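Long-range contact in EmrA (Aquifex aeolicus, PDB 4TKO), which is the periplasmic adaptor of a major facilitator superfamily multidrug efflux pump and probably helps to export xenobiotics across the cell envelope: residues K36-K50 against T220-R233. Residues are numbered along the deposited sequence; the frame is centred on the assembly and turned at random.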
loop_
_atom_site.group_PDB
_atom_site.type_symbol
_atom_site.label_atom_id
_atom_site.label_comp_id
_atom_site.label_asym_id
_atom_site.label_seq_id
_atom_site.Cartn_x
_atom_site.Cartn_y
_atom_site.Cartn_z
ATOM N N LYS A 36 -4.990 21.831 27.715
ATOM C CA LYS A 36 -4.039 22.910 27.968
ATOM C C LYS A 36 -4.790 24.213 27.867
ATOM O O LYS A 36 -5.818 24.279 27.203
ATOM C CB LYS A 36 -2.865 22.889 26.976
ATOM C CG LYS A 36 -1.872 21.745 27.197
ATOM C CD LYS A 36 -1.583 21.558 28.679
ATOM C CE LYS A 36 -0.213 20.928 28.937
ATOM N NZ LYS A 36 -0.193 19.451 28.766
ATOM N N ASP A 37 -4.304 25.244 28.547
ATOM C CA ASP A 37 -5.001 26.519 28.531
ATOM C C ASP A 37 -3.974 27.615 28.358
ATOM O O ASP A 37 -2.770 27.353 28.381
ATOM C CB ASP A 37 -5.822 26.711 29.809
ATOM C CG ASP A 37 -6.917 27.782 29.665
ATOM O OD1 ASP A 37 -6.880 28.577 28.701
ATOM O OD2 ASP A 37 -7.821 27.833 30.533
ATOM N N LEU A 38 -4.472 28.827 28.138
ATOM C CA LEU A 38 -3.654 30.032 28.048
ATOM C C LEU A 38 -2.616 30.049 29.162
ATOM O O LEU A 38 -2.943 29.800 30.316
ATOM C CB LEU A 38 -4.544 31.275 28.130
ATOM C CG LEU A 38 -3.873 32.646 28.188
ATOM C CD1 LEU A 38 -3.372 33.060 26.824
ATOM C CD2 LEU A 38 -4.851 33.660 28.720
ATOM N N GLY A 39 -1.363 30.313 28.813
ATOM C CA GLY A 39 -0.297 30.316 29.795
ATOM C C GLY A 39 0.441 29.004 30.056
ATOM O O GLY A 39 1.498 29.014 30.684
ATOM N N ASP A 40 -0.083 27.872 29.589
ATOM C CA ASP A 40 0.615 26.608 29.834
ATOM C C ASP A 40 1.878 26.476 29.003
ATOM O O ASP A 40 1.905 26.868 27.834
ATOM C CB ASP A 40 -0.288 25.406 29.565
ATOM C CG ASP A 40 -1.356 25.244 30.624
ATOM O OD1 ASP A 40 -1.186 25.863 31.696
ATOM O OD2 ASP A 40 -2.354 24.513 30.382
ATOM N N TYR A 41 2.926 25.940 29.628
ATOM C CA TYR A 41 4.104 25.491 28.900
ATOM C C TYR A 41 3.845 24.073 28.429
ATOM O O TYR A 41 3.316 23.249 29.186
ATOM C CB TYR A 41 5.360 25.539 29.760
ATOM C CG TYR A 41 6.631 25.294 28.984
ATOM C CD1 TYR A 41 7.270 26.332 28.316
ATOM C CD2 TYR A 41 7.184 24.027 28.904
ATOM C CE1 TYR A 41 8.433 26.112 27.590
ATOM C CE2 TYR A 41 8.350 23.794 28.183
ATOM C CZ TYR A 41 8.972 24.838 27.531
ATOM O OH TYR A 41 10.136 24.609 26.821
ATOM N N VAL A 42 4.180 23.795 27.173
ATOM C CA VAL A 42 3.927 22.468 26.639
ATOM C C VAL A 42 5.111 21.939 25.868
ATOM O O VAL A 42 5.834 22.672 25.186
ATOM C CB VAL A 42 2.672 22.426 25.737
ATOM C CG1 VAL A 42 1.424 22.421 26.593
ATOM C CG2 VAL A 42 2.662 23.585 24.778
ATOM N N LYS A 43 5.297 20.636 26.009
ATOM C CA LYS A 43 6.429 19.938 25.442
ATOM C C LYS A 43 5.995 19.342 24.108
ATOM O O LYS A 43 4.865 18.849 23.970
ATOM C CB LYS A 43 6.922 18.858 26.419
ATOM C CG LYS A 43 8.432 18.630 26.422
ATOM C CD LYS A 43 9.199 19.720 27.156
ATOM C CE LYS A 43 10.708 19.423 27.152
ATOM N NZ LYS A 43 11.497 20.340 28.040
ATOM N N ARG A 44 6.882 19.425 23.125
ATOM C CA ARG A 44 6.656 18.818 21.820
ATOM C C ARG A 44 6.099 17.408 21.964
ATOM O O ARG A 44 6.755 16.533 22.520
ATOM C CB ARG A 44 7.956 18.794 21.017
ATOM C CG ARG A 44 7.906 17.928 19.800
ATOM C CD ARG A 44 9.130 18.128 18.890
ATOM N NE ARG A 44 10.385 17.676 19.485
ATOM C CZ ARG A 44 10.706 16.396 19.651
ATOM N NH1 ARG A 44 9.849 15.447 19.286
ATOM N NH2 ARG A 44 11.871 16.060 20.200
ATOM N N GLY A 45 4.875 17.206 21.491
ATOM C CA GLY A 45 4.251 15.902 21.532
ATOM C C GLY A 45 3.041 15.841 22.439
ATOM O O GLY A 45 2.201 14.962 22.284
ATOM N N GLU A 46 2.953 16.764 23.390
ATOM C CA GLU A 46 1.815 16.808 24.308
ATOM C C GLU A 46 0.506 17.028 23.572
ATOM O O GLU A 46 0.459 17.753 22.564
ATOM C CB GLU A 46 1.991 17.918 25.347
ATOM C CG GLU A 46 3.139 17.727 26.322
ATOM C CD GLU A 46 2.978 18.563 27.586
ATOM O OE1 GLU A 46 3.936 19.279 27.945
ATOM O OE2 GLU A 46 1.902 18.500 28.229
ATOM N N ALA A 47 -0.561 16.416 24.080
ATOM C CA ALA A 47 -1.900 16.703 23.573
ATOM C C ALA A 47 -2.388 18.009 24.157
ATOM O O ALA A 47 -2.211 18.268 25.347
ATOM C CB ALA A 47 -2.868 15.595 23.904
ATOM N N LEU A 48 -2.992 18.833 23.311
ATOM C CA LEU A 48 -3.518 20.114 23.744
ATOM C C LEU A 48 -5.014 20.038 23.806
ATOM O O LEU A 48 -5.630 20.641 24.682
ATOM C CB LEU A 48 -3.088 21.232 22.794
ATOM C CG LEU A 48 -1.595 21.268 22.452
ATOM C CD1 LEU A 48 -1.322 22.309 21.402
ATOM C CD2 LEU A 48 -0.742 21.547 23.688
ATOM N N ALA A 49 -5.603 19.278 22.884
ATOM C CA ALA A 49 -7.054 19.186 22.796
ATOM C C ALA A 49 -7.468 17.999 21.957
ATOM O O ALA A 49 -6.634 17.383 21.307
ATOM C CB ALA A 49 -7.609 20.437 22.223
ATOM N N LYS A 50 -8.757 17.679 21.948
ATOM C CA LYS A 50 -9.186 16.457 21.288
ATOM C C LYS A 50 -10.579 16.603 20.703
ATOM O O LYS A 50 -11.443 17.247 21.298
ATOM C CB LYS A 50 -9.123 15.295 22.286
ATOM C CG LYS A 50 -9.758 14.009 21.829
ATOM C CD LYS A 50 -10.500 13.350 22.992
ATOM C CE LYS A 50 -10.311 11.838 22.985
ATOM N NZ LYS A 50 -8.924 11.462 23.396
ATOM N N THR A 220 -7.460 13.565 15.256
ATOM C CA THR A 220 -8.472 14.166 16.112
ATOM C C THR A 220 -7.835 14.607 17.420
ATOM O O THR A 220 -8.446 15.344 18.192
ATOM C CB THR A 220 -9.651 13.226 16.393
ATOM O OG1 THR A 220 -9.168 11.999 16.945
ATOM C CG2 THR A 220 -10.431 12.938 15.116
ATOM N N VAL A 221 -6.600 14.183 17.665
ATOM C CA VAL A 221 -5.880 14.737 18.794
ATOM C C VAL A 221 -4.851 15.757 18.341
ATOM O O VAL A 221 -3.900 15.440 17.644
ATOM C CB VAL A 221 -5.182 13.658 19.635
ATOM C CG1 VAL A 221 -4.474 14.313 20.814
ATOM C CG2 VAL A 221 -6.193 12.640 20.147
ATOM N N LEU A 222 -5.063 16.994 18.750
ATOM C CA LEU A 222 -4.129 18.077 18.495
ATOM C C LEU A 222 -2.876 18.005 19.373
ATOM O O LEU A 222 -2.936 18.312 20.560
ATOM C CB LEU A 222 -4.848 19.409 18.717
ATOM C CG LEU A 222 -4.021 20.665 18.498
ATOM C CD1 LEU A 222 -3.308 20.613 17.150
ATOM C CD2 LEU A 222 -4.912 21.871 18.574
ATOM N N ILE A 223 -1.737 17.620 18.806
ATOM C CA ILE A 223 -0.522 17.551 19.616
ATOM C C ILE A 223 0.414 18.689 19.253
ATOM O O ILE A 223 0.341 19.220 18.147
ATOM C CB ILE A 223 0.222 16.201 19.469
ATOM C CG1 ILE A 223 0.976 16.121 18.151
ATOM C CG2 ILE A 223 -0.740 15.039 19.598
ATOM C CD1 ILE A 223 1.806 14.868 18.028
ATOM N N ALA A 224 1.284 19.063 20.192
ATOM C CA ALA A 224 2.156 20.224 20.017
ATOM C C ALA A 224 3.371 19.905 19.152
ATOM O O ALA A 224 4.079 18.929 19.402
ATOM C CB ALA A 224 2.597 20.758 21.364
ATOM N N PRO A 225 3.607 20.734 18.121
ATOM C CA PRO A 225 4.669 20.570 17.116
ATOM C C PRO A 225 6.055 20.946 17.627
ATOM O O PRO A 225 7.067 20.547 17.047
ATOM C CB PRO A 225 4.242 21.520 16.001
ATOM C CG PRO A 225 3.485 22.612 16.721
ATOM C CD PRO A 225 2.765 21.916 17.852
ATOM N N PHE A 226 6.101 21.724 18.700
ATOM C CA PHE A 226 7.371 22.091 19.295
ATOM C C PHE A 226 7.143 22.474 20.755
ATOM O O PHE A 226 5.993 22.595 21.187
ATOM C CB PHE A 226 8.036 23.225 18.490
ATOM C CG PHE A 226 7.187 24.449 18.318
ATOM C CD1 PHE A 226 7.094 25.400 19.335
ATOM C CD2 PHE A 226 6.490 24.668 17.136
ATOM C CE1 PHE A 226 6.315 26.552 19.183
ATOM C CE2 PHE A 226 5.705 25.809 16.966
ATOM C CZ PHE A 226 5.619 26.756 17.990
ATOM N N ASP A 227 8.223 22.622 21.524
ATOM C CA ASP A 227 8.132 23.138 22.898
ATOM C C ASP A 227 7.748 24.601 22.839
ATOM O O ASP A 227 8.249 25.329 21.989
ATOM C CB ASP A 227 9.462 22.980 23.650
ATOM C CG ASP A 227 9.991 21.551 23.623
ATOM O OD1 ASP A 227 9.374 20.685 24.279
ATOM O OD2 ASP A 227 11.030 21.303 22.964
ATOM N N GLY A 228 6.879 25.049 23.738
ATOM C CA GLY A 228 6.436 26.430 23.702
ATOM C C GLY A 228 5.384 26.740 24.747
ATOM O O GLY A 228 5.027 25.860 25.544
ATOM N N VAL A 229 4.895 27.981 24.769
ATOM C CA VAL A 229 3.868 28.325 25.741
ATOM C C VAL A 229 2.599 28.764 25.020
ATOM O O VAL A 229 2.659 29.403 23.961
ATOM C CB VAL A 229 4.343 29.434 26.727
ATOM C CG1 VAL A 229 5.768 29.148 27.157
ATOM C CG2 VAL A 229 4.303 30.772 26.084
ATOM N N VAL A 230 1.453 28.420 25.593
ATOM C CA VAL A 230 0.187 28.715 24.945
ATOM C C VAL A 230 -0.145 30.180 25.098
ATOM O O VAL A 230 -0.484 30.652 26.178
ATOM C CB VAL A 230 -0.956 27.869 25.503
ATOM C CG1 VAL A 230 -2.217 28.164 24.741
ATOM C CG2 VAL A 230 -0.611 26.412 25.383
ATOM N N ALA A 231 -0.052 30.885 23.979
ATOM C CA ALA A 231 -0.237 32.323 23.924
ATOM C C ALA A 231 -1.700 32.714 23.802
ATOM O O ALA A 231 -2.080 33.808 24.235
ATOM C CB ALA A 231 0.563 32.901 22.755
ATOM N N LYS A 232 -2.504 31.836 23.196
ATOM C CA LYS A 232 -3.939 32.066 23.024
ATOM C C LYS A 232 -4.670 30.741 22.892
ATOM O O LYS A 232 -4.107 29.751 22.421
ATOM C CB LYS A 232 -4.224 32.943 21.793
ATOM C CG LYS A 232 -3.637 34.356 21.868
ATOM C CD LYS A 232 -4.715 35.446 21.799
ATOM C CE LYS A 232 -4.214 36.799 22.354
ATOM N NZ LYS A 232 -4.363 36.867 23.852
ATOM N N ARG A 233 -5.924 30.720 23.327
ATOM C CA ARG A 233 -6.785 29.567 23.109
ATOM C C ARG A 233 -8.095 30.007 22.485
ATOM O O ARG A 233 -8.849 30.772 23.074
ATOM C CB ARG A 233 -7.059 28.813 24.414
ATOM C CG ARG A 233 -8.132 27.759 24.246
ATOM C CD ARG A 233 -8.109 26.725 25.347
ATOM N NE ARG A 233 -8.674 27.255 26.582
ATOM C CZ ARG A 233 -9.974 27.331 26.840
ATOM N NH1 ARG A 233 -10.853 26.904 25.946
ATOM N NH2 ARG A 233 -10.392 27.847 27.990
#
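Backbone bonds between V42 and G228 run both ways, V42 N to G228 O at 2.8 Å and the return from G228 N to V42 O, and they centre the antiparallel pairing of strands 41-42 and 228-233. Two residues on from G228, V230 N donates to D40 O, while V230 O accepts G39 N, which belongs to the type II turn D37-D40. At the second type II turn, K43-E46, G45 N donates to A224 O and A224 N to E46 O; past it L48 N reaches L222 O at 2.8 Å. Strands 47-50 and 221-223 thus run antiparallel, their axes 158° apart. These two pairings belong to the barrel-sandwich hybrid, the lipoyl-like domain of membrane fusion proteins, and the long helical hairpin is inserted between the segments, so that strand 221-223 takes the chain back into the domain.

Two aspartates add side-chain bonds. R233, its CG anti to the backbone N (chi1 170°), brings NE to D37 OD1 at 3.1 Å in a nearly straight salt bridge; the oxygen lies in the guanidinium plane, but the donor stands above the carboxylate, the two planes being 70° apart. D227 OD1 receives R44 N at 3.0 Å, again from above the carboxylate plane, tying the K43-E46 turn to the segment 220-233. The aliphatic part of K43 passes beside the same oxygen.

Side chains pack on both faces of the pairing. The backbone oxygen of G228 lies over one ring face of Y41, while the apolar touch is at the ring edge, Y41 CD1 with V229 CG1 at 3.4 Å; A47 CB meets V221 CG1 at 3.7 Å. On the buried side, A224 CB faces V42 CG2 and L48 CD2, the latter at 4.1 Å, and nearby L250 and L23 pack on V42 and L48, respectively.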